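Local coordinates for protein 2-Keto-3-deoxy-(6-phospho-)gluconate aldolase (Thermoproteus tenax, PDB 2R94) that is an aldolase of the dihydrodipicolinate synthetase family, built as a closed barrel of eight parallel strands and present as four chains in its assembly, at residues A[1-6]-A[32-37]; A[68-73]-A[93-98]. One frame throughout, in Å; residues are numbered along the deposited sequence.

Contact 1: residues A[1-6]-A[32-37]; sequences MEIVAP and GVDVVF. With PYR (pyruvic acid), chain E.
Asp34 holds Ile3 with side chain and backbone together. Its OD2 takes the N-H of Ile3 at 3.0 Å in a nearly straight bond (172° at the hydrogen), through the anti lone pair that faces away from OD1. Asp34 N in turn bonds Ile3 O at 2.8 Å. The carboxylate reaches across to the neighbouring strand 2-6 because CG stands beside the backbone N and opposite the carbonyl carbon (chi1 -58°). OD2 also has a salt bridge to Arg209, which would favour the ionised form. Ile3 O receives a second, weak bond from Val35 N, so two successive N-H groups converge on it. From there the ladder is regular and parallel: Ala5 N bonds Val35 O, and Phe37 N bonds Ala5 O at 2.8 Å. Glu2 passes Asp34 at a slant, its carboxylate plane turned 43° from that of the aspartate and OE2 5.9 Å from Asp34 OD2; its oxygens are taken by Arg66 and Tyr175 instead.

On the face shared by Val4, Pro6, Val35 and Phe37, the two valines lie side by side and point the same way, Val4 CG2 being 3.9 Å from Val35 CB. The other branch, Val4 CG1, reaches Phe37 CB at 3.6 Å. Pyruvic acid lies at the end of this face: its carbon C is 3.3 Å from Pro6 CB, and its OXT approaches the Phe37 ring obliquely, 3.6 Å from CE2.

On the other face Ala5 CB rests against both methyls of Val33. Here Ala5, Val33 and Val36 meet helix 20-29, while Ile3 packs on helix 202-214. Strand 192-194 bonds the far edge of strand 2-6, and strand 67-70 flanks strand 35-38, its Ile68 and Gln70 touching Phe37.

Contact 2: residues A[68-73]-A[93-98]; sequences IVQVAS and AVASLP
Ala93 opens the contact with its carbonyl, which accepts Val69 N at 3.2 Å and also takes a CA-H...O contact from Ile68. Its methyl faces Ile68 CG1 across the paired strands. Val94 points to the other face, where its CB and CG1 lie against Val71 CG1, the closer approach being 4.0 Å from Val94 CB. Ala95 is bonded on both sides of its CA: its N donates to Val69 O at 2.8 Å, and its O accepts Val71 N at 2.9 Å. Its CB packs on Ile68 CG2 at 4.0 Å. In the strand register Ala95 is bridged to Gln70. This parallel pairing belongs to the beta-alpha-beta unit of strand 67-70, helix 76-88 and strand 93-96, one of the repeated steps of a TIM barrel.

Ser96 comes next, its OG anti to its own backbone N (chi1 -176°). That places OG against Ala72 CB at 3.4 Å and lets it donate to Leu97 O at 2.6 Å, while the hydroxyl is also hydrogen-bonded to Tyr113 OH of helix 107-120. The CB of Ser96 touches Val71 CG2. Leu97 leaves the strand and sets its CB against Ala72 CB at 3.8 Å, with the side chain of Gln70 beside it. Leu97 also packs on Tyr101 of the second subunit and on Tyr128 of its own chain.

Both contacts belong to the buried parallel barrel and share a seam: strand 35-38 of contact 1 neighbours strand 67-70 of contact 2. Across it Val36 O and Ile68 N stand 2.7 Å apart, a probable hydrogen bond, and Phe37 packs through CD1 and CE1 against Ile68 and Ala95. Contact 1 pairs the first two strands and contact 2 the third and fourth. Their chemistry diverges at the ends. Contact 1 starts at the partly exposed carboxylates Glu2 and Asp34, held by arginines, and finishes beside pyruvic acid. Contact 2 has only buried residues touching, no charged group, and reaches a second subunit through Leu97.

Contact 1: residues A[1-6]-A[32-37]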
loop_
_atom_site.group_PDB
_atom_site.type_symbol
_atom_site.label_atom_id
_atom_site.label_comp_id
_atom_site.label_asym_id
_atom_site.label_seq_id
_atom_site.Cartn_x
_atom_site.Cartn_y
_atom_site.Cartn_z
ATOM N N MET A 1 9.904 7.052 -32.199
ATOM C CA MET A 1 9.729 6.982 -30.710
ATOM C C MET A 1 10.950 7.553 -30.077
ATOM O O MET A 1 12.107 7.322 -30.518
ATOM C CB MET A 1 9.465 5.542 -30.207
ATOM C CG MET A 1 8.130 5.028 -30.651
ATOM S SD MET A 1 7.812 3.348 -30.121
ATOM C CE MET A 1 9.118 2.506 -31.084
ATOM N N GLU A 2 10.688 8.328 -29.055
ATOM C CA GLU A 2 11.717 9.153 -28.478
ATOM C C GLU A 2 12.358 8.609 -27.263
ATOM O O GLU A 2 11.724 7.922 -26.449
ATOM C CB GLU A 2 11.138 10.514 -28.133
ATOM C CG GLU A 2 10.991 11.312 -29.404
ATOM C CD GLU A 2 9.941 12.343 -29.316
ATOM O OE1 GLU A 2 9.167 12.346 -28.341
ATOM O OE2 GLU A 2 9.922 13.188 -30.222
ATOM N N ILE A 3 13.616 8.973 -27.122
ATOM C CA ILE A 3 14.370 8.769 -25.908
ATOM C C ILE A 3 14.536 10.151 -25.267
ATOM O O ILE A 3 15.246 11.011 -25.805
ATOM C CB ILE A 3 15.760 8.139 -26.243
ATOM C CG1 ILE A 3 15.558 6.732 -26.803
ATOM C CG2 ILE A 3 16.700 8.126 -24.980
ATOM C CD1 ILE A 3 16.884 6.063 -27.322
ATOM N N VAL A 4 13.878 10.355 -24.125
ATOM C CA VAL A 4 13.921 11.594 -23.388
ATOM C C VAL A 4 14.786 11.376 -22.134
ATOM O O VAL A 4 14.581 10.406 -21.420
ATOM C CB VAL A 4 12.478 11.950 -22.935
ATOM C CG1 VAL A 4 12.476 13.290 -22.213
ATOM C CG2 VAL A 4 11.534 11.973 -24.140
ATOM N N ALA A 5 15.773 12.226 -21.894
ATOM C CA ALA A 5 16.608 12.113 -20.717
ATOM C C ALA A 5 16.090 13.047 -19.662
ATOM O O ALA A 5 16.070 14.231 -19.883
ATOM C CB ALA A 5 18.016 12.451 -21.012
ATOM N N PRO A 6 15.714 12.515 -18.483
ATOM C CA PRO A 6 15.406 13.406 -17.377
ATOM C C PRO A 6 16.772 13.679 -16.804
ATOM O O PRO A 6 17.291 12.876 -16.038
ATOM C CB PRO A 6 14.607 12.527 -16.449
ATOM C CG PRO A 6 15.228 11.135 -16.670
ATOM C CD PRO A 6 15.617 11.087 -18.104
ATOM N N GLY A 32 21.901 9.573 -28.920
ATOM C CA GLY A 32 20.595 9.027 -29.096
ATOM C C GLY A 32 19.513 9.722 -28.290
ATOM O O GLY A 32 18.339 9.458 -28.527
ATOM N N VAL A 33 19.872 10.594 -27.345
ATOM C CA VAL A 33 18.807 11.296 -26.609
ATOM C C VAL A 33 18.203 12.329 -27.559
ATOM O O VAL A 33 18.926 13.175 -28.125
ATOM C CB VAL A 33 19.298 12.028 -25.364
ATOM C CG1 VAL A 33 18.145 12.832 -24.763
ATOM C CG2 VAL A 33 19.850 11.068 -24.365
ATOM N N ASP A 34 16.896 12.218 -27.766
ATOM C CA ASP A 34 16.157 13.139 -28.589
ATOM C C ASP A 34 15.690 14.419 -27.844
ATOM O O ASP A 34 15.716 15.506 -28.409
ATOM C CB ASP A 34 14.943 12.414 -29.145
ATOM C CG ASP A 34 15.329 11.180 -29.951
ATOM O OD1 ASP A 34 16.103 11.318 -30.940
ATOM O OD2 ASP A 34 14.886 10.067 -29.566
ATOM N N VAL A 35 15.242 14.284 -26.608
ATOM C CA VAL A 35 14.632 15.378 -25.898
ATOM C C VAL A 35 15.281 15.436 -24.521
ATOM O O VAL A 35 15.614 14.386 -23.961
ATOM C CB VAL A 35 13.171 15.102 -25.688
ATOM C CG1 VAL A 35 12.464 16.309 -25.012
ATOM C CG2 VAL A 35 12.504 14.799 -26.981
ATOM N N VAL A 36 15.453 16.641 -23.960
ATOM C CA VAL A 36 15.994 16.810 -22.631
ATOM C C VAL A 36 14.850 17.256 -21.722
ATOM O O VAL A 36 14.112 18.210 -22.038
ATOM C CB VAL A 36 17.158 17.788 -22.705
ATOM C CG1 VAL A 36 17.650 18.202 -21.344
ATOM C CG2 VAL A 36 18.339 17.126 -23.516
ATOM N N PHE A 37 14.651 16.531 -20.619
ATOM C CA PHE A 37 13.581 16.805 -19.671
ATOM C C PHE A 37 14.313 17.372 -18.425
ATOM O O PHE A 37 14.996 16.635 -17.718
ATOM C CB PHE A 37 12.829 15.482 -19.421
ATOM C CG PHE A 37 11.598 15.594 -18.530
ATOM C CD1 PHE A 37 10.358 15.863 -19.056
ATOM C CD2 PHE A 37 11.682 15.343 -17.191
ATOM C CE1 PHE A 37 9.247 15.946 -18.240
ATOM C CE2 PHE A 37 10.550 15.366 -16.367
ATOM C CZ PHE A 37 9.354 15.670 -16.876
HETATM C C PYR E . 12.476 11.952 -14.012
HETATM O O PYR E . 13.510 11.583 -13.414
HETATM O OXT PYR E . 12.144 13.169 -14.043
HETATM C CA PYR E . 11.733 11.003 -14.621
HETATM C CB PYR E . 12.147 9.556 -14.585
#

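Contact 2: residues A[68-73]-A[93-98]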
loop_
_atom_site.group_PDB
_atom_site.type_symbol
_atom_site.label_atom_id
_atom_site.label_comp_id
_atom_site.label_asym_id
_atom_site.label_seq_id
_atom_site.Cartn_x
_atom_site.Cartn_y
_atom_site.Cartn_z
ATOM N N ILE A 68 12.009 19.879 -22.526
ATOM C CA ILE A 68 10.748 20.001 -21.789
ATOM C C ILE A 68 11.206 20.410 -20.411
ATOM O O ILE A 68 12.241 19.885 -19.968
ATOM C CB ILE A 68 10.033 18.653 -21.726
ATOM C CG1 ILE A 68 9.719 18.187 -23.169
ATOM C CG2 ILE A 68 8.796 18.755 -20.885
ATOM C CD1 ILE A 68 8.971 16.811 -23.216
ATOM N N VAL A 69 10.500 21.351 -19.758
ATOM C CA VAL A 69 10.938 21.789 -18.479
ATOM C C VAL A 69 9.888 21.419 -17.492
ATOM O O VAL A 69 8.706 21.669 -17.725
ATOM C CB VAL A 69 11.259 23.318 -18.472
ATOM C CG1 VAL A 69 11.521 23.810 -17.066
ATOM C CG2 VAL A 69 12.509 23.575 -19.382
ATOM N N GLN A 70 10.324 20.775 -16.409
ATOM C CA GLN A 70 9.427 20.320 -15.391
ATOM C C GLN A 70 9.361 21.461 -14.410
ATOM O O GLN A 70 10.408 21.943 -13.971
ATOM C CB GLN A 70 10.001 19.062 -14.721
ATOM C CG GLN A 70 8.946 18.251 -13.983
ATOM C CD GLN A 70 8.626 18.840 -12.643
ATOM O OE1 GLN A 70 9.536 19.069 -11.812
ATOM N NE2 GLN A 70 7.340 19.043 -12.377
ATOM N N VAL A 71 8.150 21.879 -14.049
ATOM C CA VAL A 71 7.960 23.174 -13.409
ATOM C C VAL A 71 7.294 23.128 -12.038
ATOM O O VAL A 71 7.040 24.160 -11.466
ATOM C CB VAL A 71 7.113 24.139 -14.297
ATOM C CG1 VAL A 71 7.725 24.378 -15.686
ATOM C CG2 VAL A 71 5.671 23.670 -14.396
ATOM N N ALA A 72 7.000 21.958 -11.487
ATOM C CA ALA A 72 6.217 21.914 -10.281
ATOM C C ALA A 72 6.865 22.654 -9.140
ATOM O O ALA A 72 8.080 22.654 -9.009
ATOM C CB ALA A 72 5.929 20.437 -9.839
ATOM N N SER A 73 6.038 23.231 -8.272
ATOM C CA SER A 73 6.517 23.859 -7.045
ATOM C C SER A 73 5.333 23.846 -6.134
ATOM O O SER A 73 4.189 23.935 -6.617
ATOM C CB SER A 73 6.960 25.294 -7.336
ATOM O OG SER A 73 7.024 26.059 -6.151
ATOM N N ALA A 93 7.846 22.143 -24.555
ATOM C CA ALA A 93 6.730 21.877 -23.633
ATOM C C ALA A 93 7.171 22.108 -22.215
ATOM O O ALA A 93 8.368 22.160 -21.953
ATOM C CB ALA A 93 6.240 20.449 -23.780
ATOM N N VAL A 94 6.203 22.240 -21.304
ATOM C CA VAL A 94 6.454 22.234 -19.866
ATOM C C VAL A 94 5.729 21.017 -19.285
ATOM O O VAL A 94 4.750 20.523 -19.874
ATOM C CB VAL A 94 5.952 23.558 -19.156
ATOM C CG1 VAL A 94 6.786 24.712 -19.620
ATOM C CG2 VAL A 94 4.506 23.834 -19.477
ATOM N N ALA A 95 6.201 20.507 -18.151
ATOM C CA ALA A 95 5.564 19.353 -17.554
ATOM C C ALA A 95 5.423 19.706 -16.135
ATOM O O ALA A 95 6.204 20.505 -15.631
ATOM C CB ALA A 95 6.477 18.160 -17.637
ATOM N N SER A 96 4.535 19.032 -15.435
ATOM C CA SER A 96 4.472 19.239 -13.995
ATOM C C SER A 96 3.994 17.976 -13.290
ATOM O O SER A 96 3.020 17.376 -13.718
ATOM C CB SER A 96 3.484 20.378 -13.640
ATOM O OG SER A 96 3.534 20.619 -12.218
ATOM N N LEU A 97 4.651 17.646 -12.194
ATOM C CA LEU A 97 4.104 16.790 -11.202
ATOM C C LEU A 97 2.798 17.414 -10.761
ATOM O O LEU A 97 2.624 18.614 -10.864
ATOM C CB LEU A 97 5.043 16.747 -9.992
ATOM C CG LEU A 97 6.390 16.079 -10.318
ATOM C CD1 LEU A 97 7.397 16.460 -9.219
ATOM C CD2 LEU A 97 6.079 14.601 -10.293
ATOM N N PRO A 98 1.864 16.578 -10.310
ATOM C CA PRO A 98 0.734 17.082 -9.567
ATOM C C PRO A 98 1.302 17.650 -8.268
ATOM O O PRO A 98 2.415 17.283 -7.870
ATOM C CB PRO A 98 -0.077 15.831 -9.221
ATOM C CG PRO A 98 0.446 14.734 -10.114
ATOM C CD PRO A 98 1.874 15.113 -10.459
#